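Local coordinates for protein nicotinate-nucleotide diphosphorylase (Carboxylating) (Streptococcus pyogenes GA06023, PDB 5HUO) that probably catalyses the transfer of a phosphoribosyl group to quinolinate, with loss of carbon dioxide, to give nicotinate ribonucleotide for NAD(+) biosynthesis, at residues A80-F85 with L114-I119; Q86-L91 with E129-N134; I194-N199 with V224-E229. All coordinates share one frame; numbering follows the deposited sequence.

Contact 1 of 3, residues A80-F85 with L114-I119; sequences AGLTVF and LVLEII
Leu-82 and Phe-85, one turn apart on the first stretch of helix 82-92, lean onto Val-115, Leu-116 and Ile-118 of strand 114-119, a small worked case of a helix laid on the face of a sheet. The aliphatic contacts gather round one methyl group. Leu-82 reaches the strand through CD1, its chi1 of -172° turning CG away from the backbone N, and this methyl lies 3.7 Å from Val-115 CG1 and 4.1 Å from Leu-116 CG. The Leu-82 and Val-115 side chains run antiparallel past each other and touch through these terminal methyls.

The aromatic contacts belong to Phe-85. Ile-118 arrives from the opposite direction and sets its CD1 at the ring edge, near the ring plane, 3.9 Å from Phe-85 CZ. Leu-116 CD1 approaches the same ring obliquely, 4.1 Å from Phe-85 CE2, and thereby bridges the two helix residues. Phe-85 also meets Phe-89 edge-to-face and touches Ala-132 of helix 122-153, which extends the buried layer away from the sheet.

The strand belongs to the four-stranded antiparallel sheet of the N-terminal domain of the quinolinate phosphoribosyltransferase family. It contains a classic beta bulge: Val-115 and Leu-116 both face Leu-71 of strand 66-73, and both side chains point toward the helix. That explains how consecutive strand residues can serve the same hydrophobic layer, with Ile-118 following two positions later.

The polar interactions named here lie at the helix start. Gly-81 is the N-cap residue, and its O accepts the bond from Phe-85 N (2.9 Å) that closes the first turn. The Asp-105 carboxylate accepts Gly-81 N on OD2 and Leu-82 N on OD1, fixing the beginning of the helix.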
# COMPACT_ATOMS: atom_id res chain seq x y z
N ALA A 80 -23.22 -17.90 6.94
CA ALA A 80 -22.46 -17.25 5.83
C ALA A 80 -21.14 -16.74 6.33
O ALA A 80 -21.07 -16.15 7.41
CB ALA A 80 -23.27 -16.10 5.19
N GLY A 81 -20.13 -16.92 5.50
CA GLY A 81 -18.77 -16.45 5.81
C GLY A 81 -17.87 -17.45 6.52
O GLY A 81 -16.89 -17.10 7.11
N LEU A 82 -18.20 -18.70 6.42
CA LEU A 82 -17.41 -19.76 7.10
C LEU A 82 -15.93 -19.83 6.62
O LEU A 82 -15.05 -19.96 7.42
CB LEU A 82 -18.05 -21.12 6.88
CG LEU A 82 -17.43 -22.25 7.70
CD1 LEU A 82 -17.73 -22.06 9.19
CD2 LEU A 82 -17.96 -23.60 7.25
N THR A 83 -15.70 -19.73 5.31
CA THR A 83 -14.35 -19.82 4.82
C THR A 83 -13.64 -18.50 5.11
O THR A 83 -12.39 -18.48 5.20
CB THR A 83 -14.21 -20.18 3.34
OG1 THR A 83 -14.63 -19.11 2.56
CG2 THR A 83 -15.02 -21.33 2.97
N VAL A 84 -14.40 -17.42 5.24
CA VAL A 84 -13.80 -16.15 5.66
C VAL A 84 -13.28 -16.24 7.09
O VAL A 84 -12.16 -15.91 7.41
CB VAL A 84 -14.79 -15.01 5.64
CG1 VAL A 84 -14.14 -13.75 6.12
CG2 VAL A 84 -15.28 -14.77 4.24
N PHE A 85 -14.15 -16.76 7.93
CA PHE A 85 -13.81 -17.11 9.35
C PHE A 85 -12.52 -17.92 9.44
O PHE A 85 -11.60 -17.57 10.16
CB PHE A 85 -14.96 -17.90 9.98
CG PHE A 85 -14.64 -18.47 11.32
CD1 PHE A 85 -14.87 -17.73 12.46
CD2 PHE A 85 -14.14 -19.74 11.44
CE1 PHE A 85 -14.56 -18.27 13.70
CE2 PHE A 85 -13.88 -20.29 12.67
CZ PHE A 85 -14.07 -19.56 13.81
N LEU A 114 -22.68 -27.26 16.63
CA LEU A 114 -21.23 -27.27 16.48
C LEU A 114 -20.85 -27.09 14.99
O LEU A 114 -20.84 -28.04 14.20
CB LEU A 114 -20.62 -28.54 17.05
CG LEU A 114 -19.14 -28.75 16.75
CD1 LEU A 114 -18.30 -27.74 17.46
CD2 LEU A 114 -18.71 -30.15 17.16
N VAL A 115 -20.52 -25.87 14.64
CA VAL A 115 -20.22 -25.52 13.26
C VAL A 115 -18.81 -25.94 12.82
O VAL A 115 -18.61 -26.51 11.78
CB VAL A 115 -20.37 -24.02 13.06
CG1 VAL A 115 -20.02 -23.63 11.62
CG2 VAL A 115 -21.80 -23.59 13.39
N LEU A 116 -17.85 -25.69 13.68
CA LEU A 116 -16.45 -26.03 13.42
C LEU A 116 -15.67 -26.30 14.71
O LEU A 116 -15.96 -25.74 15.75
CB LEU A 116 -15.75 -24.88 12.70
CG LEU A 116 -15.62 -24.90 11.21
CD1 LEU A 116 -14.50 -23.94 10.84
CD2 LEU A 116 -15.30 -26.24 10.60
N GLU A 117 -14.62 -27.10 14.55
CA GLU A 117 -13.57 -27.20 15.52
C GLU A 117 -12.35 -26.63 14.91
O GLU A 117 -12.03 -26.88 13.77
CB GLU A 117 -13.36 -28.63 15.92
CG GLU A 117 -14.40 -29.10 16.94
CD GLU A 117 -14.49 -30.63 17.08
OE1 GLU A 117 -14.16 -31.37 16.12
OE2 GLU A 117 -14.95 -31.07 18.16
N ILE A 118 -11.69 -25.80 15.68
CA ILE A 118 -10.46 -25.13 15.26
C ILE A 118 -9.25 -25.66 16.06
O ILE A 118 -9.23 -25.59 17.28
CB ILE A 118 -10.53 -23.61 15.46
CG1 ILE A 118 -11.71 -23.02 14.75
CG2 ILE A 118 -9.26 -22.94 14.92
CD1 ILE A 118 -12.93 -22.87 15.61
N ILE A 119 -8.23 -26.15 15.34
CA ILE A 119 -7.05 -26.78 15.97
C ILE A 119 -5.76 -26.08 15.62
O ILE A 119 -5.43 -25.90 14.48
CB ILE A 119 -6.87 -28.24 15.58
CG1 ILE A 119 -7.97 -29.09 16.14
CG2 ILE A 119 -5.57 -28.78 16.11
CD1 ILE A 119 -9.10 -29.28 15.15

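Contact 2 of 3, residues Q86-L91 with E129-N134; sequences QRVFTL and ERVALN
Val-88 and Ala-132 form the close point of two helices packed in a nearly antiparallel sense, their short axes 8.7 Å apart at an angle of 149°. The small Ala-132 makes a shallow place on helix 122-153, and two bulkier groups from helix 82-92 settle there. Val-88 presses in directly, its CG2 3.9 Å from Ala-132 CA. Its other branch, CG1, lies anti to the backbone N (chi1 174°) and reaches Val-131 CG1 at 3.9 Å, the two valines meeting at a slant.

Phe-89 comes from beside Val-88. Although its CB does not point straight at the other helix, the ring swings inward until CE2 is 3.6 Å from Ala-132 CB, which it meets obliquely; its CE1 side approaches the backbone of Glu-129. Leu-42 of helix 35-49 packs against Val-88, while Met-306 of strand 304-311 touches Phe-89.

On Arg-130, NH1 gives a 2.8 Å hydrogen bond to Asn-134 OD1 in the guanidinium plane, and Asn-134 ND2 bonds Arg-164 O of the second subunit. Between the helices the touching side chains are hydrocarbon, implying an association governed by fit and burial, while the Arg-130 and Asn-134 pair serves the side of helix 122-153 that meets the second subunit.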
# COMPACT_ATOMS: atom_id res chain seq x y z
N GLN A 86 -12.47 -18.96 8.64
CA GLN A 86 -11.31 -19.84 8.63
C GLN A 86 -10.02 -19.11 8.22
O GLN A 86 -8.94 -19.36 8.76
CB GLN A 86 -11.53 -21.04 7.69
CG GLN A 86 -12.59 -21.97 8.21
CD GLN A 86 -12.80 -23.20 7.37
OE1 GLN A 86 -13.87 -23.38 6.78
NE2 GLN A 86 -11.81 -24.05 7.29
N ARG A 87 -10.16 -18.26 7.22
CA ARG A 87 -9.00 -17.61 6.58
C ARG A 87 -8.29 -16.66 7.53
O ARG A 87 -7.10 -16.50 7.48
CB ARG A 87 -9.43 -16.90 5.29
CG ARG A 87 -8.28 -16.32 4.51
CD ARG A 87 -7.30 -17.37 4.06
NE ARG A 87 -6.26 -16.81 3.23
CZ ARG A 87 -5.03 -17.31 3.09
NH1 ARG A 87 -4.13 -16.68 2.36
NH2 ARG A 87 -4.67 -18.41 3.65
N VAL A 88 -9.04 -16.09 8.43
CA VAL A 88 -8.44 -15.21 9.44
C VAL A 88 -7.36 -15.96 10.22
O VAL A 88 -6.27 -15.43 10.46
CB VAL A 88 -9.47 -14.67 10.43
CG1 VAL A 88 -8.80 -13.89 11.53
CG2 VAL A 88 -10.47 -13.78 9.73
N PHE A 89 -7.66 -17.19 10.60
CA PHE A 89 -6.68 -18.04 11.37
C PHE A 89 -5.49 -18.43 10.51
O PHE A 89 -4.37 -18.33 10.90
CB PHE A 89 -7.32 -19.32 11.90
CG PHE A 89 -8.40 -19.08 12.89
CD1 PHE A 89 -8.12 -18.93 14.22
CD2 PHE A 89 -9.73 -18.95 12.47
CE1 PHE A 89 -9.12 -18.65 15.13
CE2 PHE A 89 -10.74 -18.68 13.38
CZ PHE A 89 -10.43 -18.55 14.71
N THR A 90 -5.78 -18.82 9.31
CA THR A 90 -4.80 -19.33 8.36
C THR A 90 -3.77 -18.30 7.86
O THR A 90 -2.64 -18.65 7.57
CB THR A 90 -5.57 -19.94 7.20
OG1 THR A 90 -6.14 -21.14 7.67
CG2 THR A 90 -4.69 -20.31 6.13
N LEU A 91 -4.17 -17.06 7.71
CA LEU A 91 -3.23 -15.97 7.43
C LEU A 91 -2.27 -15.67 8.60
O LEU A 91 -1.13 -15.27 8.39
CB LEU A 91 -3.98 -14.69 7.20
CG LEU A 91 -4.72 -14.58 5.89
CD1 LEU A 91 -5.60 -13.34 5.97
CD2 LEU A 91 -3.76 -14.46 4.73
N GLU A 129 -9.56 -14.94 17.35
CA GLU A 129 -10.96 -15.24 17.60
C GLU A 129 -11.95 -14.11 17.23
O GLU A 129 -12.86 -14.30 16.46
CB GLU A 129 -11.10 -15.62 19.05
CG GLU A 129 -12.51 -15.61 19.62
CD GLU A 129 -12.53 -15.99 21.11
OE1 GLU A 129 -13.60 -15.80 21.75
OE2 GLU A 129 -11.47 -16.48 21.64
N ARG A 130 -11.73 -12.94 17.77
CA ARG A 130 -12.70 -11.82 17.71
C ARG A 130 -12.85 -11.33 16.28
O ARG A 130 -13.95 -11.09 15.81
CB ARG A 130 -12.27 -10.72 18.66
CG ARG A 130 -13.03 -9.42 18.71
CD ARG A 130 -14.52 -9.53 18.58
NE ARG A 130 -15.08 -10.54 19.45
CZ ARG A 130 -16.20 -11.24 19.20
NH1 ARG A 130 -16.94 -11.06 18.09
NH2 ARG A 130 -16.56 -12.16 20.07
N VAL A 131 -11.73 -11.22 15.57
CA VAL A 131 -11.78 -10.76 14.17
C VAL A 131 -12.52 -11.77 13.31
O VAL A 131 -13.36 -11.42 12.51
CB VAL A 131 -10.37 -10.51 13.59
CG1 VAL A 131 -10.41 -10.35 12.09
CG2 VAL A 131 -9.78 -9.26 14.23
N ALA A 132 -12.18 -13.02 13.52
CA ALA A 132 -12.82 -14.10 12.79
C ALA A 132 -14.33 -14.07 13.04
O ALA A 132 -15.11 -14.05 12.08
CB ALA A 132 -12.26 -15.42 13.15
N LEU A 133 -14.72 -13.99 14.30
CA LEU A 133 -16.16 -13.93 14.65
C LEU A 133 -16.86 -12.71 14.11
O LEU A 133 -17.97 -12.76 13.65
CB LEU A 133 -16.34 -14.00 16.16
CG LEU A 133 -16.12 -15.37 16.83
CD1 LEU A 133 -16.12 -15.20 18.32
CD2 LEU A 133 -17.16 -16.40 16.41
N ASN A 134 -16.20 -11.58 14.20
CA ASN A 134 -16.75 -10.35 13.67
C ASN A 134 -17.14 -10.50 12.20
O ASN A 134 -18.22 -10.08 11.80
CB ASN A 134 -15.78 -9.19 13.85
CG ASN A 134 -15.73 -8.67 15.28
OD1 ASN A 134 -16.50 -9.08 16.12
ND2 ASN A 134 -14.83 -7.75 15.56

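Contact 3 of 3, residues I194-N199 with V224-E229; sequences IMLKDN and VEVEVE
Met-195 and Glu-225 run alongside each other in the same direction, on neighbouring parallel strands of the six-stranded sheet in the C-terminal domain, which in this family forms an open alpha/beta barrel. Strand 194-196 is outermost in that sheet within the chain. Three backbone hydrogen bonds zip the pair together, the straightest from Leu-196 N to Glu-225 O (2.8 Å, 176°).

On the Met-195 face, the methionine chain bends at its last torsion (chi3 -53°), bringing CE 3.6 Å from Glu-225 OE1. Glu-227 lies roughly perpendicular to Met-195, with Glu-227 OE2 3.6 Å from Met-195 SD. His-186 and Arg-187 adjoin this face, and a sulfate ion, probably from the crystallisation liquor, lies beside Met-195.

On the other face, Ile-194 runs beside Val-224, with Ile-194 CB 4.0 Å from Val-224 CG2, whereas Leu-196 slants across Val-226. Helix 207-217 covers these residues, and Ser-56 and Ile-60 of the second subunit pack on Ile-194 and Leu-196.

Beyond the strand end, Lys-197 slants over Glu-227, its methylenes resting on the carboxylate. A bend at chi4 (-87°) then brings Lys-197 NZ within 3.1 Å of Glu-227 OE2, a salt bridge in which NZ sits above the carboxylate plane.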
# COMPACT_ATOMS: atom_id res chain seq x y z
N ILE A 194 -25.76 1.28 -15.67
CA ILE A 194 -26.26 2.65 -15.68
C ILE A 194 -27.58 2.67 -14.95
O ILE A 194 -28.45 1.83 -15.21
CB ILE A 194 -26.39 3.17 -17.10
CG1 ILE A 194 -24.99 3.45 -17.63
CG2 ILE A 194 -27.30 4.42 -17.13
CD1 ILE A 194 -24.96 4.10 -18.99
N MET A 195 -27.72 3.63 -14.04
CA MET A 195 -29.01 3.87 -13.45
C MET A 195 -29.33 5.35 -13.46
O MET A 195 -28.66 6.16 -12.85
CB MET A 195 -29.12 3.29 -12.05
CG MET A 195 -30.59 3.24 -11.59
SD MET A 195 -30.84 2.61 -9.93
CE MET A 195 -29.95 1.03 -10.01
N LEU A 196 -30.40 5.67 -14.17
CA LEU A 196 -30.87 7.04 -14.35
C LEU A 196 -31.94 7.22 -13.32
O LEU A 196 -33.02 6.66 -13.40
CB LEU A 196 -31.43 7.27 -15.75
CG LEU A 196 -30.39 7.03 -16.84
CD1 LEU A 196 -31.10 6.89 -18.17
CD2 LEU A 196 -29.33 8.11 -16.90
N LYS A 197 -31.59 8.04 -12.35
CA LYS A 197 -32.42 8.34 -11.19
C LYS A 197 -33.30 9.61 -11.41
O LYS A 197 -33.31 10.20 -12.49
CB LYS A 197 -31.51 8.46 -9.94
CG LYS A 197 -30.41 7.40 -9.85
CD LYS A 197 -29.70 7.45 -8.51
CE LYS A 197 -28.89 6.17 -8.24
NZ LYS A 197 -29.67 5.07 -7.59
N ASP A 198 -34.08 9.94 -10.40
CA ASP A 198 -34.93 11.17 -10.36
C ASP A 198 -34.39 12.45 -11.12
O ASP A 198 -35.01 12.98 -12.06
CB ASP A 198 -35.23 11.48 -8.87
CG ASP A 198 -33.95 11.40 -7.90
OD1 ASP A 198 -32.80 11.09 -8.29
OD2 ASP A 198 -34.13 11.67 -6.69
N ASN A 199 -33.22 12.92 -10.69
CA ASN A 199 -32.59 14.14 -11.24
C ASN A 199 -32.06 14.05 -12.68
O ASN A 199 -32.11 15.01 -13.41
CB ASN A 199 -31.51 14.69 -10.29
CG ASN A 199 -30.60 13.62 -9.71
OD1 ASN A 199 -30.68 12.45 -10.07
ND2 ASN A 199 -29.75 14.01 -8.80
N VAL A 224 -29.05 -0.62 -18.78
CA VAL A 224 -29.56 0.70 -18.44
C VAL A 224 -30.85 0.51 -17.71
O VAL A 224 -31.77 -0.18 -18.18
CB VAL A 224 -29.80 1.59 -19.66
CG1 VAL A 224 -30.54 2.87 -19.29
CG2 VAL A 224 -28.49 1.98 -20.29
N GLU A 225 -30.91 1.19 -16.59
CA GLU A 225 -32.09 1.20 -15.73
C GLU A 225 -32.54 2.64 -15.49
O GLU A 225 -31.73 3.55 -15.48
CB GLU A 225 -31.81 0.50 -14.39
CG GLU A 225 -32.99 0.44 -13.45
CD GLU A 225 -32.80 -0.47 -12.23
OE1 GLU A 225 -31.79 -1.16 -12.13
OE2 GLU A 225 -33.68 -0.48 -11.36
N VAL A 226 -33.85 2.82 -15.30
CA VAL A 226 -34.42 4.13 -14.97
C VAL A 226 -35.34 4.04 -13.79
O VAL A 226 -36.24 3.19 -13.79
CB VAL A 226 -35.29 4.68 -16.10
CG1 VAL A 226 -35.91 5.99 -15.67
CG2 VAL A 226 -34.50 4.90 -17.34
N GLU A 227 -35.16 4.96 -12.85
CA GLU A 227 -36.10 5.14 -11.72
C GLU A 227 -37.22 6.06 -12.11
O GLU A 227 -37.00 7.17 -12.55
CB GLU A 227 -35.43 5.74 -10.48
CG GLU A 227 -34.22 4.99 -9.94
CD GLU A 227 -33.63 5.63 -8.67
OE1 GLU A 227 -34.05 6.79 -8.33
OE2 GLU A 227 -32.77 4.96 -8.04
N VAL A 228 -38.43 5.58 -11.92
CA VAL A 228 -39.64 6.25 -12.38
C VAL A 228 -40.66 6.36 -11.26
O VAL A 228 -40.94 5.40 -10.56
CB VAL A 228 -40.22 5.46 -13.57
CG1 VAL A 228 -41.52 6.03 -14.04
CG2 VAL A 228 -39.22 5.48 -14.70
N GLU A 229 -41.21 7.56 -11.08
CA GLU A 229 -42.24 7.81 -10.02
C GLU A 229 -43.67 7.91 -10.56
O GLU A 229 -44.60 7.93 -9.79
CB GLU A 229 -41.92 9.08 -9.22
CG GLU A 229 -40.58 9.01 -8.50
CD GLU A 229 -40.34 10.16 -7.54
OE1 GLU A 229 -41.32 10.73 -7.03
OE2 GLU A 229 -39.16 10.49 -7.28

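Overall arrangement
From the N terminus, helix 82-92 enters contact 1 with its first turn and contact 2 with its later turns. Contact 1 closes a loop at strand 114-119; contact 2 opens before that closure and closes only at helix 122-153, so the two cross. They join into one buried layer, with Phe-85 CD1 3.6 Å from Ala-132 CB, and tie sheet, short helix and long helix together in the N-terminal domain. Contact 3 follows in series, its loop running through helices 198-204 and 207-217 to pair two strands of the C-terminal domain. Its centre lies about 40 Å from that of contact 2, across the chain's centre, yet both reach the second subunit.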